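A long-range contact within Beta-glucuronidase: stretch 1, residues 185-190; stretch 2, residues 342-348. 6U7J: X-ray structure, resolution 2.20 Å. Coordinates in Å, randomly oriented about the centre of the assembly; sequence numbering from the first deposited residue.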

# COMPACT_ATOMS: atom_id res chain seq x y z
N HIS B 185 19.42 -24.89 4.01
CA HIS B 185 17.99 -24.66 3.84
C HIS B 185 17.11 -25.75 4.43
O HIS B 185 15.89 -25.53 4.55
CB HIS B 185 17.66 -24.52 2.35
CG HIS B 185 18.19 -23.26 1.75
ND1 HIS B 185 18.70 -23.20 0.48
CD2 HIS B 185 18.28 -22.00 2.25
CE1 HIS B 185 19.07 -21.96 0.21
NE2 HIS B 185 18.84 -21.22 1.28
N ARG B 186 17.66 -26.92 4.77
CA ARG B 186 16.89 -28.07 5.19
C ARG B 186 17.51 -28.70 6.43
O ARG B 186 18.68 -28.45 6.74
CB ARG B 186 16.78 -29.09 4.05
CG ARG B 186 15.93 -28.52 2.92
CD ARG B 186 15.78 -29.42 1.72
NE ARG B 186 15.24 -28.65 0.60
CZ ARG B 186 15.27 -29.03 -0.66
NH1 ARG B 186 15.83 -30.20 -1.00
NH2 ARG B 186 14.76 -28.25 -1.59
N PRO B 187 16.73 -29.46 7.21
CA PRO B 187 17.21 -29.96 8.50
C PRO B 187 18.53 -30.72 8.38
O PRO B 187 18.74 -31.48 7.44
CB PRO B 187 16.08 -30.89 8.96
CG PRO B 187 14.86 -30.34 8.31
CD PRO B 187 15.30 -29.76 6.99
N VAL B 188 19.40 -30.51 9.37
CA VAL B 188 20.60 -31.31 9.58
C VAL B 188 20.28 -32.37 10.63
O VAL B 188 19.70 -32.06 11.68
CB VAL B 188 21.79 -30.44 10.03
CG1 VAL B 188 23.08 -31.32 10.19
CG2 VAL B 188 22.03 -29.33 9.05
N ARG B 189 20.65 -33.62 10.36
CA ARG B 189 20.28 -34.73 11.22
C ARG B 189 21.48 -35.63 11.44
O ARG B 189 22.21 -35.95 10.50
CB ARG B 189 19.12 -35.54 10.61
CG ARG B 189 17.94 -34.71 10.13
CD ARG B 189 16.65 -35.52 10.07
NE ARG B 189 15.56 -34.78 9.44
CZ ARG B 189 14.28 -34.80 9.83
NH1 ARG B 189 13.90 -35.53 10.87
NH2 ARG B 189 13.39 -34.07 9.17
N LEU B 190 21.69 -36.03 12.69
CA LEU B 190 22.54 -37.16 13.04
C LEU B 190 21.63 -38.32 13.42
O LEU B 190 20.78 -38.17 14.31
CB LEU B 190 23.50 -36.83 14.18
CG LEU B 190 24.44 -37.97 14.58
CD1 LEU B 190 25.60 -38.08 13.59
CD2 LEU B 190 24.97 -37.77 15.99
N TYR B 342 13.77 -26.63 -9.10
CA TYR B 342 14.63 -27.44 -8.23
C TYR B 342 13.75 -28.36 -7.38
O TYR B 342 12.57 -28.07 -7.17
CB TYR B 342 15.48 -26.53 -7.31
CG TYR B 342 14.70 -25.36 -6.77
CD1 TYR B 342 14.80 -24.09 -7.36
CD2 TYR B 342 13.86 -25.50 -5.69
CE1 TYR B 342 14.05 -23.01 -6.88
CE2 TYR B 342 13.12 -24.43 -5.20
CZ TYR B 342 13.21 -23.19 -5.80
OH TYR B 342 12.47 -22.14 -5.30
N PRO B 343 14.32 -29.45 -6.89
CA PRO B 343 13.58 -30.30 -5.95
C PRO B 343 13.27 -29.57 -4.65
O PRO B 343 14.07 -28.76 -4.16
CB PRO B 343 14.53 -31.49 -5.70
CG PRO B 343 15.43 -31.51 -6.91
CD PRO B 343 15.57 -30.08 -7.36
N TYR B 344 12.11 -29.86 -4.08
CA TYR B 344 11.71 -29.29 -2.81
C TYR B 344 12.12 -30.23 -1.67
O TYR B 344 12.57 -31.36 -1.89
CB TYR B 344 10.20 -29.03 -2.77
CG TYR B 344 9.71 -27.94 -3.73
CD1 TYR B 344 10.62 -27.18 -4.48
CD2 TYR B 344 8.34 -27.67 -3.88
CE1 TYR B 344 10.18 -26.18 -5.35
CE2 TYR B 344 7.89 -26.68 -4.76
CZ TYR B 344 8.81 -25.94 -5.49
OH TYR B 344 8.38 -24.96 -6.37
N ALA B 345 11.96 -29.75 -0.44
CA ALA B 345 12.22 -30.56 0.74
C ALA B 345 11.34 -31.81 0.71
O ALA B 345 10.22 -31.79 0.20
CB ALA B 345 11.96 -29.75 2.01
N GLU B 346 11.87 -32.90 1.24
CA GLU B 346 11.10 -34.14 1.27
C GLU B 346 9.83 -34.00 2.09
O GLU B 346 8.83 -34.68 1.80
CB GLU B 346 11.96 -35.29 1.81
CG GLU B 346 13.26 -35.40 1.08
CD GLU B 346 14.03 -36.63 1.46
OE1 GLU B 346 13.52 -37.75 1.18
OE2 GLU B 346 15.13 -36.47 2.04
N GLU B 347 9.85 -33.15 3.12
CA GLU B 347 8.63 -32.91 3.90
C GLU B 347 7.47 -32.48 3.01
O GLU B 347 6.34 -32.94 3.19
CB GLU B 347 8.90 -31.83 4.97
CG GLU B 347 9.76 -32.28 6.14
CD GLU B 347 11.22 -32.41 5.78
OE1 GLU B 347 11.60 -31.96 4.68
OE2 GLU B 347 12.00 -32.96 6.60
N MET B 348 7.73 -31.62 2.02
CA MET B 348 6.67 -31.20 1.09
C MET B 348 6.20 -32.37 0.23
O MET B 348 4.99 -32.53 -0.01
CB MET B 348 7.18 -30.03 0.22
CG MET B 348 6.09 -29.29 -0.61
SD MET B 348 4.66 -28.68 0.34
CE MET B 348 3.94 -27.46 -0.78

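How do two segments so far apart in sequence meet? The closest touching residues are 157 positions apart, yet the chain brings a loop that leads into a strand against a loop that leads into a helix. The touching parts run at 57° to one another, so they cross obliquely instead of pairing as strands would. Where the backbones come nearest, Arg186 CA and Ala345 CA are still 6.9 Å apart, a gap left to side chains to fill. No backbone-to-backbone hydrogen bond links the stretches, and together they bury a modest 223 Å². Arg186 accounts for the greatest share of that area.

Why is Arg186 stretched out? Its CA-to-CB bond points toward the other stretch, and after an m rotamer at chi1 the chain continues with chi2 at 179° and chi3 at -166°, both t. This nearly straight run carries the guanidinium to the loop before the helix, where Arg186 NH2 donates a hydrogen bond to Pro343 O at 2.7 Å, with an N-H...O angle of 154°. The carbonyl lies at the edge of the guanidinium, near its plane, which is where the N-H bonds point. A proline has no backbone N-H to give, but its carbonyl remains free to accept, and here it accepts a hydrogen bond from a positively charged group, a pairing that favours a short bond. Other hydrogen bonds to NH1 and NH2 are made elsewhere in the structure.

What lies over the flat face of that guanidinium? The backbone of the second stretch passes across one face, with Arg186 NH2 3.3 Å from Tyr344 C and 3.4 Å from Ala345 N. The latter is a packing contact, since both nitrogens are donors and neither can accept from the other. Beside it, the small side chain of Ala345 packs against the arginine, its CB 3.7 Å from Arg186 NE. Tyr344 directs its CA-to-CB bond away, so its contribution here comes from its main chain. Ala345 also occupies the N-cap position of the helix, and its carbonyl O accepts a weak 3.1 Å hydrogen bond from Met348 N.

How does the first turn of the helix reach the strand? Glu347 points its CA-to-CB bond toward the first stretch and bends on the way, with chi1 m at -73° and chi2 p at 75°. Arg189 approaches from the strand with chi1 m at -48°, then t at both chi2 (-157°) and chi3 (-172°), an extended shape that spans the remaining distance. The two charges meet in a salt bridge, Arg189 NH2 to Glu347 OE2 at 3.1 Å, with the carboxylate oxygen at the edge of the guanidinium, near its plane. Pro187 adds a looser contact, its CG 4.2 Å from Glu347 OE2. Val188, between Pro187 and Arg189, is out of reach of the second stretch, as alternation along an extended chain would lead one to expect.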